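Local coordinates for protein nicking enzyme (Staphylococcus aureus, PDB 4HT4) that acts as the DNA relaxase of a conjugative resistance plasmid, probably nicking one strand at the transfer origin to start its passage between cells, at residues N43-Y48 / N120-N125; I51-N56 / G114-L119; Y66-V71 / L134-G139; I100-E105 / N177-K182. The protein carries 1 engineered substitution. All coordinates share one frame; numbering follows the deposited sequence.

Contact 1: residues N43-Y48 / N120-N125. With NI (nickel (II) ion), chain C.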
# COMPACT_ATOMS: atom_id res chain seq x y z
N ASN A 43 0.25 -20.23 1.77
CA ASN A 43 -0.23 -20.87 2.99
C ASN A 43 -0.51 -19.85 4.10
O ASN A 43 -0.73 -20.22 5.25
CB ASN A 43 0.76 -21.93 3.48
CG ASN A 43 2.15 -21.37 3.72
OD1 ASN A 43 2.61 -20.49 2.99
ND2 ASN A 43 2.82 -21.88 4.74
N LYS A 44 -0.50 -18.58 3.73
CA LYS A 44 -0.80 -17.50 4.68
C LYS A 44 -2.26 -17.09 4.56
O LYS A 44 -3.00 -17.64 3.75
CB LYS A 44 0.12 -16.30 4.43
CG LYS A 44 1.59 -16.59 4.67
CD LYS A 44 1.85 -16.91 6.13
CE LYS A 44 3.33 -17.12 6.39
NZ LYS A 44 3.61 -17.40 7.83
N GLN A 45 -2.66 -16.10 5.35
CA GLN A 45 -4.05 -15.65 5.35
C GLN A 45 -4.22 -14.29 4.66
O GLN A 45 -3.38 -13.40 4.80
CB GLN A 45 -4.61 -15.62 6.77
CG GLN A 45 -3.96 -14.59 7.70
CD GLN A 45 -4.68 -13.26 7.68
OE1 GLN A 45 -5.80 -13.14 7.18
NE2 GLN A 45 -4.04 -12.23 8.24
N CYS A 46 -5.31 -14.16 3.91
CA CYS A 46 -5.64 -12.92 3.22
C CYS A 46 -7.10 -12.96 2.80
O CYS A 46 -7.52 -13.86 2.07
CB CYS A 46 -4.75 -12.74 1.99
SG CYS A 46 -5.03 -11.19 1.10
N ASP A 47 -7.87 -11.98 3.25
CA ASP A 47 -9.31 -11.97 3.01
C ASP A 47 -9.72 -11.10 1.83
O ASP A 47 -10.81 -11.27 1.27
CB ASP A 47 -10.06 -11.56 4.28
CG ASP A 47 -9.71 -12.42 5.47
OD1 ASP A 47 -10.24 -13.55 5.57
OD2 ASP A 47 -8.90 -11.98 6.31
N TYR A 48 -8.86 -10.16 1.45
CA TYR A 48 -9.13 -9.31 0.29
C TYR A 48 -7.84 -8.78 -0.33
O TYR A 48 -6.94 -8.32 0.37
CB TYR A 48 -10.05 -8.15 0.67
CG TYR A 48 -10.53 -7.34 -0.51
CD1 TYR A 48 -11.64 -7.73 -1.24
CD2 TYR A 48 -9.87 -6.18 -0.90
CE1 TYR A 48 -12.09 -7.00 -2.32
CE2 TYR A 48 -10.31 -5.44 -1.98
CZ TYR A 48 -11.42 -5.85 -2.68
OH TYR A 48 -11.86 -5.11 -3.76
N ASN A 120 -4.02 -5.17 0.50
CA ASN A 120 -4.30 -6.48 1.08
C ASN A 120 -4.83 -6.35 2.50
O ASN A 120 -4.20 -5.74 3.36
CB ASN A 120 -3.04 -7.35 1.08
CG ASN A 120 -2.42 -7.47 -0.30
OD1 ASN A 120 -1.42 -6.81 -0.60
ND2 ASN A 120 -3.02 -8.30 -1.15
N ILE A 121 -6.01 -6.93 2.74
CA ILE A 121 -6.64 -6.84 4.05
C ILE A 121 -6.47 -8.12 4.86
O ILE A 121 -6.80 -9.21 4.39
CB ILE A 121 -8.14 -6.53 3.92
CG1 ILE A 121 -8.34 -5.24 3.12
CG2 ILE A 121 -8.78 -6.41 5.29
CD1 ILE A 121 -9.79 -4.85 2.95
N HIS A 122 -5.94 -7.98 6.07
CA HIS A 122 -5.69 -9.12 6.94
C HIS A 122 -6.77 -9.29 8.00
O HIS A 122 -7.46 -8.34 8.36
CB HIS A 122 -4.35 -8.96 7.65
CG HIS A 122 -3.16 -9.25 6.78
ND1 HIS A 122 -1.87 -9.13 7.23
CD2 HIS A 122 -3.08 -9.65 5.49
CE1 HIS A 122 -1.04 -9.45 6.25
NE2 HIS A 122 -1.75 -9.77 5.19
N LYS A 123 -6.88 -10.53 8.48
CA LYS A 123 -7.73 -10.93 9.61
C LYS A 123 -8.98 -10.10 9.91
O LYS A 123 -9.08 -9.47 10.96
CB LYS A 123 -6.89 -11.09 10.89
CG LYS A 123 -5.95 -9.93 11.19
CD LYS A 123 -5.23 -10.13 12.51
CE LYS A 123 -4.37 -11.37 12.51
NZ LYS A 123 -3.65 -11.55 13.80
N ILE A 124 -9.93 -10.11 8.98
CA ILE A 124 -11.25 -9.57 9.27
C ILE A 124 -11.94 -10.58 10.18
O ILE A 124 -11.46 -11.70 10.33
CB ILE A 124 -12.08 -9.34 7.99
CG1 ILE A 124 -11.19 -8.86 6.85
CG2 ILE A 124 -13.20 -8.34 8.24
CD1 ILE A 124 -11.95 -8.49 5.60
N ASN A 125 -13.05 -10.17 10.80
CA ASN A 125 -13.76 -11.00 11.76
C ASN A 125 -12.91 -11.31 12.99
O ASN A 125 -13.19 -12.25 13.73
CB ASN A 125 -14.27 -12.30 11.13
CG ASN A 125 -14.91 -12.07 9.77
OD1 ASN A 125 -15.55 -11.05 9.54
ND2 ASN A 125 -14.73 -13.03 8.87
NI NI C . -0.77 -8.19 8.63
O HOH W 1 0.08 -7.69 10.33
O HOH W 2 0.62 -9.30 7.79

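Contact 2: residues I51-N56 / G114-L119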
# COMPACT_ATOMS: atom_id res chain seq x y z
N ILE A 51 -5.24 -4.51 -6.67
CA ILE A 51 -4.26 -3.53 -7.10
C ILE A 51 -4.95 -2.34 -7.75
O ILE A 51 -5.67 -2.49 -8.74
CB ILE A 51 -3.25 -4.12 -8.09
CG1 ILE A 51 -2.44 -5.23 -7.42
CG2 ILE A 51 -2.33 -3.04 -8.62
CD1 ILE A 51 -1.35 -5.78 -8.30
N LEU A 52 -4.72 -1.15 -7.19
CA LEU A 52 -5.37 0.06 -7.68
C LEU A 52 -4.39 0.93 -8.45
O LEU A 52 -3.28 1.20 -7.99
CB LEU A 52 -5.98 0.83 -6.51
CG LEU A 52 -6.72 -0.05 -5.50
CD1 LEU A 52 -5.91 -0.23 -4.24
CD2 LEU A 52 -8.09 0.52 -5.19
N LEU A 53 -4.81 1.37 -9.63
CA LEU A 53 -3.94 2.12 -10.53
C LEU A 53 -4.35 3.58 -10.65
O LEU A 53 -5.52 3.92 -10.45
CB LEU A 53 -3.96 1.48 -11.92
CG LEU A 53 -3.66 -0.01 -12.02
CD1 LEU A 53 -3.58 -0.42 -13.48
CD2 LEU A 53 -2.37 -0.35 -11.29
N PRO A 54 -3.39 4.45 -10.99
CA PRO A 54 -3.70 5.85 -11.29
C PRO A 54 -4.39 5.98 -12.65
O PRO A 54 -4.67 4.97 -13.30
CB PRO A 54 -2.32 6.52 -11.32
CG PRO A 54 -1.38 5.42 -11.64
CD PRO A 54 -1.94 4.20 -10.98
N ASN A 55 -4.64 7.22 -13.08
CA ASN A 55 -5.36 7.47 -14.32
C ASN A 55 -4.64 6.97 -15.56
O ASN A 55 -5.19 6.17 -16.32
CB ASN A 55 -5.66 8.97 -14.46
N ASN A 56 -3.41 7.43 -15.77
CA ASN A 56 -2.65 7.06 -16.95
C ASN A 56 -1.80 5.81 -16.75
O ASN A 56 -0.60 5.81 -16.99
CB ASN A 56 -1.75 8.22 -17.39
N GLY A 114 0.01 10.08 -8.11
CA GLY A 114 -0.79 8.88 -8.27
C GLY A 114 0.07 7.64 -8.29
O GLY A 114 0.71 7.32 -9.29
N MSE A 115 0.08 6.93 -7.16
CA MSE A 115 0.91 5.75 -7.00
C MSE A 115 0.13 4.50 -7.40
O MSE A 115 -1.07 4.55 -7.66
CB MSE A 115 1.35 5.63 -5.54
CG MSE A 115 1.23 6.93 -4.77
SE MSE A 115 1.35 6.71 -2.83
CE MSE A 115 3.24 6.31 -2.69
N ILE A 116 0.84 3.37 -7.46
CA ILE A 116 0.19 2.08 -7.63
C ILE A 116 0.10 1.40 -6.27
O ILE A 116 1.11 1.23 -5.59
CB ILE A 116 0.95 1.18 -8.61
CG1 ILE A 116 1.04 1.83 -9.99
CG2 ILE A 116 0.29 -0.19 -8.70
CD1 ILE A 116 1.71 0.97 -11.03
N VAL A 117 -1.11 1.03 -5.87
CA VAL A 117 -1.33 0.50 -4.53
C VAL A 117 -1.72 -0.97 -4.54
O VAL A 117 -2.73 -1.36 -5.14
CB VAL A 117 -2.42 1.30 -3.80
CG1 VAL A 117 -2.57 0.79 -2.37
CG2 VAL A 117 -2.08 2.78 -3.81
N ASP A 118 -0.92 -1.79 -3.87
CA ASP A 118 -1.24 -3.20 -3.70
C ASP A 118 -1.95 -3.39 -2.36
O ASP A 118 -1.31 -3.55 -1.32
CB ASP A 118 0.04 -4.04 -3.74
CG ASP A 118 -0.24 -5.51 -4.00
OD1 ASP A 118 -1.37 -5.97 -3.72
OD2 ASP A 118 0.68 -6.21 -4.48
N LEU A 119 -3.28 -3.36 -2.40
CA LEU A 119 -4.08 -3.44 -1.18
C LEU A 119 -4.35 -4.87 -0.75
O LEU A 119 -4.84 -5.69 -1.53
CB LEU A 119 -5.41 -2.70 -1.37
CG LEU A 119 -6.39 -2.78 -0.20
CD1 LEU A 119 -5.83 -2.08 1.02
CD2 LEU A 119 -7.74 -2.20 -0.60

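Contact 3: residues Y66-V71 / L134-G139. With nucleotides of chain B.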
# COMPACT_ATOMS: atom_id res chain seq x y z
N TYR A 66 3.82 -9.12 -12.49
CA TYR A 66 4.47 -8.20 -13.43
C TYR A 66 4.90 -6.92 -12.74
O TYR A 66 5.99 -6.41 -12.99
CB TYR A 66 3.52 -7.87 -14.59
CG TYR A 66 4.01 -6.75 -15.48
CD1 TYR A 66 4.94 -6.98 -16.48
CD2 TYR A 66 3.55 -5.45 -15.31
CE1 TYR A 66 5.40 -5.96 -17.29
CE2 TYR A 66 4.00 -4.42 -16.12
CZ TYR A 66 4.92 -4.68 -17.11
OH TYR A 66 5.37 -3.66 -17.91
N LEU A 67 4.02 -6.40 -11.89
CA LEU A 67 4.23 -5.12 -11.23
C LEU A 67 5.55 -5.05 -10.46
O LEU A 67 6.39 -4.20 -10.74
CB LEU A 67 3.06 -4.80 -10.30
CG LEU A 67 3.21 -3.57 -9.40
CD1 LEU A 67 3.37 -2.31 -10.24
CD2 LEU A 67 2.03 -3.45 -8.45
N TRP A 68 5.72 -5.95 -9.49
CA TRP A 68 6.87 -5.87 -8.59
C TRP A 68 8.18 -6.35 -9.22
O TRP A 68 9.26 -6.09 -8.69
CB TRP A 68 6.57 -6.60 -7.28
CG TRP A 68 5.37 -6.03 -6.60
CD1 TRP A 68 4.16 -6.64 -6.43
CD2 TRP A 68 5.25 -4.73 -6.02
NE1 TRP A 68 3.30 -5.81 -5.77
CE2 TRP A 68 3.94 -4.62 -5.50
CE3 TRP A 68 6.12 -3.65 -5.87
CZ2 TRP A 68 3.49 -3.48 -4.86
CZ3 TRP A 68 5.67 -2.51 -5.23
CH2 TRP A 68 4.36 -2.44 -4.73
N ASN A 69 8.08 -7.06 -10.34
CA ASN A 69 9.27 -7.38 -11.12
C ASN A 69 9.68 -6.18 -11.95
O ASN A 69 10.86 -5.91 -12.15
CB ASN A 69 9.03 -8.60 -12.02
CG ASN A 69 9.07 -9.90 -11.26
OD1 ASN A 69 10.14 -10.45 -11.00
ND2 ASN A 69 7.89 -10.41 -10.90
N LYS A 70 8.68 -5.45 -12.44
CA LYS A 70 8.91 -4.22 -13.17
C LYS A 70 9.51 -3.18 -12.24
O LYS A 70 10.33 -2.36 -12.64
CB LYS A 70 7.61 -3.70 -13.77
CG LYS A 70 7.77 -2.50 -14.69
CD LYS A 70 8.45 -2.88 -15.99
CE LYS A 70 8.51 -1.70 -16.95
NZ LYS A 70 9.14 -2.07 -18.24
N VAL A 71 9.08 -3.21 -10.98
CA VAL A 71 9.61 -2.32 -9.96
C VAL A 71 11.05 -2.69 -9.61
O VAL A 71 11.93 -1.83 -9.57
CB VAL A 71 8.75 -2.33 -8.68
CG1 VAL A 71 9.44 -1.58 -7.56
CG2 VAL A 71 7.39 -1.72 -8.97
N LEU A 134 1.01 -1.73 -0.11
CA LEU A 134 2.28 -1.61 -0.80
C LEU A 134 2.18 -0.59 -1.93
O LEU A 134 1.43 -0.78 -2.89
CB LEU A 134 2.74 -2.96 -1.36
CG LEU A 134 3.74 -3.75 -0.52
CD1 LEU A 134 4.12 -5.04 -1.23
CD2 LEU A 134 4.97 -2.91 -0.24
N CYS A 135 2.95 0.49 -1.82
CA CYS A 135 2.88 1.58 -2.78
C CYS A 135 4.22 1.78 -3.49
O CYS A 135 5.28 1.64 -2.88
CB CYS A 135 2.47 2.87 -2.08
SG CYS A 135 0.95 2.74 -1.11
N THR A 136 4.16 2.11 -4.77
CA THR A 136 5.36 2.37 -5.56
C THR A 136 6.01 3.68 -5.12
O THR A 136 5.34 4.58 -4.62
CB THR A 136 5.05 2.43 -7.06
OG1 THR A 136 4.07 3.44 -7.32
CG2 THR A 136 4.53 1.09 -7.55
N LEU A 137 7.32 3.79 -5.33
CA LEU A 137 8.06 4.98 -4.94
C LEU A 137 8.29 5.90 -6.14
O LEU A 137 8.89 6.96 -6.02
CB LEU A 137 9.39 4.60 -4.30
CG LEU A 137 9.35 3.75 -3.04
CD1 LEU A 137 10.76 3.42 -2.58
CD2 LEU A 137 8.60 4.47 -1.94
N ARG A 138 7.82 5.47 -7.31
CA ARG A 138 7.97 6.24 -8.53
C ARG A 138 6.63 6.37 -9.25
O ARG A 138 5.72 5.57 -9.03
CB ARG A 138 9.00 5.59 -9.46
CG ARG A 138 10.38 5.41 -8.84
CD ARG A 138 11.24 4.50 -9.70
NE ARG A 138 12.54 4.22 -9.08
CZ ARG A 138 13.69 4.77 -9.47
NH1 ARG A 138 13.70 5.62 -10.49
NH2 ARG A 138 14.82 4.45 -8.86
N GLY A 139 6.53 7.37 -10.12
CA GLY A 139 5.33 7.57 -10.92
C GLY A 139 5.51 7.05 -12.33
O GLY A 139 6.61 6.63 -12.71
P DC B 16 17.01 7.50 -9.56
OP1 DC B 16 16.51 6.52 -10.55
OP2 DC B 16 16.24 8.73 -9.28
O5' DC B 16 17.24 6.73 -8.17
C5' DC B 16 17.55 7.47 -7.00
C4' DC B 16 18.43 6.68 -6.06
O4' DC B 16 19.72 7.34 -5.97
C3' DC B 16 17.88 6.56 -4.64
O3' DC B 16 17.71 5.19 -4.29
C2' DC B 16 18.90 7.24 -3.74
C1' DC B 16 20.10 7.52 -4.63
N1 DC B 16 20.62 8.91 -4.47
C2 DC B 16 21.62 9.18 -3.53
O2 DC B 16 22.07 8.26 -2.84
N3 DC B 16 22.07 10.45 -3.39
C4 DC B 16 21.56 11.43 -4.14
N4 DC B 16 22.04 12.66 -3.97
C5 DC B 16 20.54 11.18 -5.10
C6 DC B 16 20.10 9.92 -5.23

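Contact 4: residues I100-E105 / N177-K182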
# COMPACT_ATOMS: atom_id res chain seq x y z
N ILE A 100 -14.04 -3.33 3.71
CA ILE A 100 -13.36 -3.32 2.42
C ILE A 100 -13.49 -1.95 1.76
O ILE A 100 -12.49 -1.36 1.34
CB ILE A 100 -13.93 -4.39 1.48
CG1 ILE A 100 -13.56 -5.78 1.98
CG2 ILE A 100 -13.41 -4.19 0.06
CD1 ILE A 100 -14.18 -6.90 1.17
N GLU A 101 -14.72 -1.44 1.69
CA GLU A 101 -14.99 -0.16 1.05
C GLU A 101 -14.24 0.99 1.73
O GLU A 101 -13.84 1.94 1.07
CB GLU A 101 -16.50 0.12 1.04
CG GLU A 101 -17.31 -0.90 0.27
CD GLU A 101 -17.06 -0.86 -1.23
OE1 GLU A 101 -17.36 -1.87 -1.91
OE2 GLU A 101 -16.57 0.18 -1.73
N LEU A 102 -14.06 0.88 3.04
CA LEU A 102 -13.32 1.87 3.79
C LEU A 102 -11.85 1.89 3.37
O LEU A 102 -11.30 2.94 3.04
CB LEU A 102 -13.43 1.60 5.29
CG LEU A 102 -12.51 2.43 6.20
CD1 LEU A 102 -12.79 3.91 6.03
CD2 LEU A 102 -12.67 2.01 7.65
N ALA A 103 -11.23 0.72 3.39
CA ALA A 103 -9.82 0.59 3.02
C ALA A 103 -9.62 0.86 1.53
O ALA A 103 -8.58 1.36 1.12
CB ALA A 103 -9.30 -0.79 3.39
N LYS A 104 -10.63 0.52 0.73
CA LYS A 104 -10.55 0.74 -0.71
C LYS A 104 -10.53 2.23 -1.04
O LYS A 104 -9.81 2.66 -1.94
CB LYS A 104 -11.72 0.06 -1.42
CG LYS A 104 -11.72 0.29 -2.93
CD LYS A 104 -12.99 -0.23 -3.59
CE LYS A 104 -12.92 -1.73 -3.84
NZ LYS A 104 -14.08 -2.19 -4.66
N GLU A 105 -11.31 3.01 -0.31
CA GLU A 105 -11.41 4.45 -0.57
C GLU A 105 -10.11 5.19 -0.27
O GLU A 105 -9.66 6.01 -1.06
CB GLU A 105 -12.56 5.08 0.21
CG GLU A 105 -12.68 6.58 -0.01
CD GLU A 105 -13.93 7.17 0.62
OE1 GLU A 105 -14.76 6.40 1.13
OE2 GLU A 105 -14.07 8.41 0.59
N ASN A 177 -13.54 8.16 10.02
CA ASN A 177 -14.64 8.78 10.76
C ASN A 177 -15.89 8.93 9.90
O ASN A 177 -17.01 8.84 10.39
CB ASN A 177 -14.22 10.14 11.32
CG ASN A 177 -13.28 10.01 12.51
OD1 ASN A 177 -13.32 9.03 13.25
ND2 ASN A 177 -12.43 11.01 12.70
N LYS A 178 -15.68 9.18 8.61
CA LYS A 178 -16.78 9.32 7.67
C LYS A 178 -17.56 8.01 7.54
O LYS A 178 -18.79 8.00 7.57
CB LYS A 178 -16.26 9.76 6.30
CG LYS A 178 -17.32 9.82 5.22
CD LYS A 178 -16.71 10.20 3.88
CE LYS A 178 -17.75 10.20 2.77
NZ LYS A 178 -17.15 10.57 1.46
N HIS A 179 -16.82 6.91 7.39
CA HIS A 179 -17.45 5.60 7.28
C HIS A 179 -18.05 5.14 8.60
O HIS A 179 -19.03 4.39 8.62
CB HIS A 179 -16.44 4.56 6.78
CG HIS A 179 -16.24 4.59 5.29
ND1 HIS A 179 -16.80 3.64 4.46
CD2 HIS A 179 -15.56 5.44 4.49
CE1 HIS A 179 -16.47 3.91 3.21
NE2 HIS A 179 -15.72 5.00 3.20
N LEU A 180 -17.47 5.60 9.70
CA LEU A 180 -18.00 5.29 11.02
C LEU A 180 -19.36 5.95 11.22
O LEU A 180 -20.25 5.39 11.86
CB LEU A 180 -17.03 5.73 12.12
CG LEU A 180 -15.82 4.83 12.36
CD1 LEU A 180 -14.90 5.45 13.40
CD2 LEU A 180 -16.27 3.45 12.81
N GLU A 181 -19.52 7.15 10.67
CA GLU A 181 -20.78 7.87 10.75
C GLU A 181 -21.81 7.29 9.79
O GLU A 181 -22.99 7.19 10.11
CB GLU A 181 -20.56 9.36 10.46
CG GLU A 181 -21.84 10.16 10.34
CD GLU A 181 -21.58 11.63 10.14
OE1 GLU A 181 -20.49 12.10 10.51
OE2 GLU A 181 -22.47 12.33 9.61
N LYS A 182 -21.34 6.91 8.60
CA LYS A 182 -22.22 6.41 7.55
C LYS A 182 -22.90 5.10 7.94
O LYS A 182 -24.07 4.89 7.62
CB LYS A 182 -21.44 6.23 6.25

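Contact 1: residues N43-Y48 / N120-N125
Gln45 lies against His122, a ligand of the three-histidine metal site that marks relaxases of this HUH-like type; His130 and His132 from the neighbouring strand supply the other protein ligands. His122 can be followed outward atom by atom. Its CB is 3.3 Å from Gln45 NE2, and CG stays beside the same amide nitrogen, with the amide and ring planes 62° apart. ND1 then binds the nickel ion at 2.0 Å, and two waters sit on the metal at the same distance. On the other side of the ring, CD2 passes 3.8 Å from Gln45 O, while the tip, NE2, is hydrogen-bonded to Asn25 O. With metal at one nitrogen and a carbonyl at the other, the ring's rotation is fixed.

Four hydrogen bonds from backbone N-H groups join the segments; two end on the side-chain oxygens Gln45 OE1 and Asp47 OD2, two on the carbonyls of Ile121 and Tyr48. Gln45 OE1 accepts Lys123 N at 3.1 Å; the donor comes from beside the carbonyl, with a C=O...N angle of 103°, and is tilted 20° from its plane. Asp47 N donates to Ile121 O at 3.2 Å, and Asp47 OD2 takes a weak bond from Ile124 N. Ile121 N bonds to Tyr48 O at 2.9 Å. Lys123 also packs on a phosphate of the bound DNA, which places this turn at the nucleic acid. Beyond the backbone bonds, Ile121 CD1 rests 4.0 Å from Tyr48 CB, and Tyr48 OH bonds to Glu50 OE1.

Contact 2: residues I51-N56 / G114-L119
Leu52 reaches over the backbone of the adjacent strand with one methyl, CD1, which lies 3.8 Å from Val117 CB and equally far from Leu119 CB. This face of the sheet, bearing Leu52 and Val117, is covered by helix 96-108 through Ala107. A second apolar group gathers around Ile116. Its CG1 is anti to the carbonyl carbon (chi1 -61°), leaving CG2 anti to the backbone N, where it meets Leu53 CD2 at 3.7 Å and Ile51 CG2 at 3.9 Å. Leu53 and Ile116 run side by side in the same direction, whereas Pro54 comes across Ile116 and sets its CD 3.4 Å from Met115 O.

Between these groups, the backbones share a reciprocal pair of bonds: Leu52 N to Val117 O at 2.9 Å and Val117 N to Leu52 O at 3.0 Å. At the polar edge, Ile51 CG1 borders Asp118 OD1. That buried carboxylate is satisfied from helix 64-74, by a salt bridge to Arg64 and a hydrogen bond from Trp68 NE1. The segments run 169° apart, with Leu52 and Val117 as a hydrogen-bonded pair: this is the antiparallel pairing of outermost strand 48-52 with strand 117-122 in the five-stranded relaxase sheet.

Contact 3: residues Y66-V71 / L134-G139
Trp68 meets Leu134 with its indole held between two leucines, one from each side of the contact. Leu134 CD1 lies 3.9 Å above one face of the Trp68 ring, and Leu67 CD2, from the same helix as the tryptophan, lies 3.6 Å above the opposite face; both are offset toward the rim. The closest approach is Trp68 CZ2 to Leu134 CB, 3.6 Å, and Leu134 O sits in the ring plane at the edge. The NE1 of the indole bonds to Asp118 OD2 on the next strand, which, with the leucines on its two faces, helps set the ring's orientation and gives the buried N-H a partner.

Farther along, Thr136 CG2 borders the helix, 4.3 Å from Val71 CG2. Its hydroxyl faces other work: Thr136 OG1 donates to Arg138 O at 3.2 Å and also takes the N-H of Ile116. Arg138, in the loop that follows the strand, turns to the DNA instead. Its chain, extended from CG to NE, carries the guanidinium to the DNA, where one phosphate oxygen, OP1 of DC16 of chain B, is gripped in the guanidinium plane by NH1 at 3.0 Å and NH2 at 3.2 Å. Glu75 forms a salt bridge with NE and probably steadies the group.

The axes of the short segments, helix 66-71 and strand 134-136, are inclined by 48° and come within 10.8 Å. Trp68 also reaches Ala83 on strand 81-89 and Ala18 and Ser22 on helix 18-26, so the indole touches the sheet and helix 18-26 as well as its own helix.

Contact 4: residues I100-E105 / N177-K182
His179, which has the largest area buried here, lays its imidazole over the backbone of Leu102 and points one nitrogen at Glu105. Leu102 CA stands 3.9 Å from the ring centroid of His179, only 13° off the ring normal, a CH-pi contact over the centre of the face. Leu102 CD1 comes within 3.5 Å of His179 CD2, the two side chains sliding past each other in opposite directions. At the ring edge, His179 NE2 donates to Glu105 OE1 at 2.7 Å, in a nearly straight bond with the oxygen in the ring plane. The carboxylate is turned 65° from that plane. Glu105 has CG anti to the backbone N and an extended chain beyond, reaching across to the other helix. Its second oxygen, OE2, makes a long salt bridge to Lys178 NZ, 3.9 Å away. The acid would tend to stabilise a positive charge on the imidazole.

The short segments 100-105 and 177-182 run nearly antiparallel, 152° between directions and 10.4 Å between axes, on helices 96-108 and 162-182. Leu102 also packs on Trp172 and Val175 of the longer helix, while Ile100 and Ala103 touch Ile121, so helix 96-108 lies between helix 162-182 and strand 117-122.

The contacts describe the N-terminal relaxase domain of a longer protein, built round a five-stranded antiparallel sheet. Contacts 1 and 2 share strand 117-122, centres about 20 Å apart; along the chain contact 2 is nested within contact 1, while contacts 3 and 4 alternate with them and each other. Contact 3, on adjoining strand 130-136, has its centre about 10 Å from that of contact 2. Contact 4, centres about 26 Å from contact 3, meets contact 1 where Tyr48 packs on Ile100 and Lys104. Ile51 and Asp118 face helix 64-74, Leu52 and Val117 helix 96-108, so these helices cover opposite faces of the sheet, whose adjacent inner strands 117-122 and 130-136 carry the metal-binding histidines and lead on to a DNA-binding arginine.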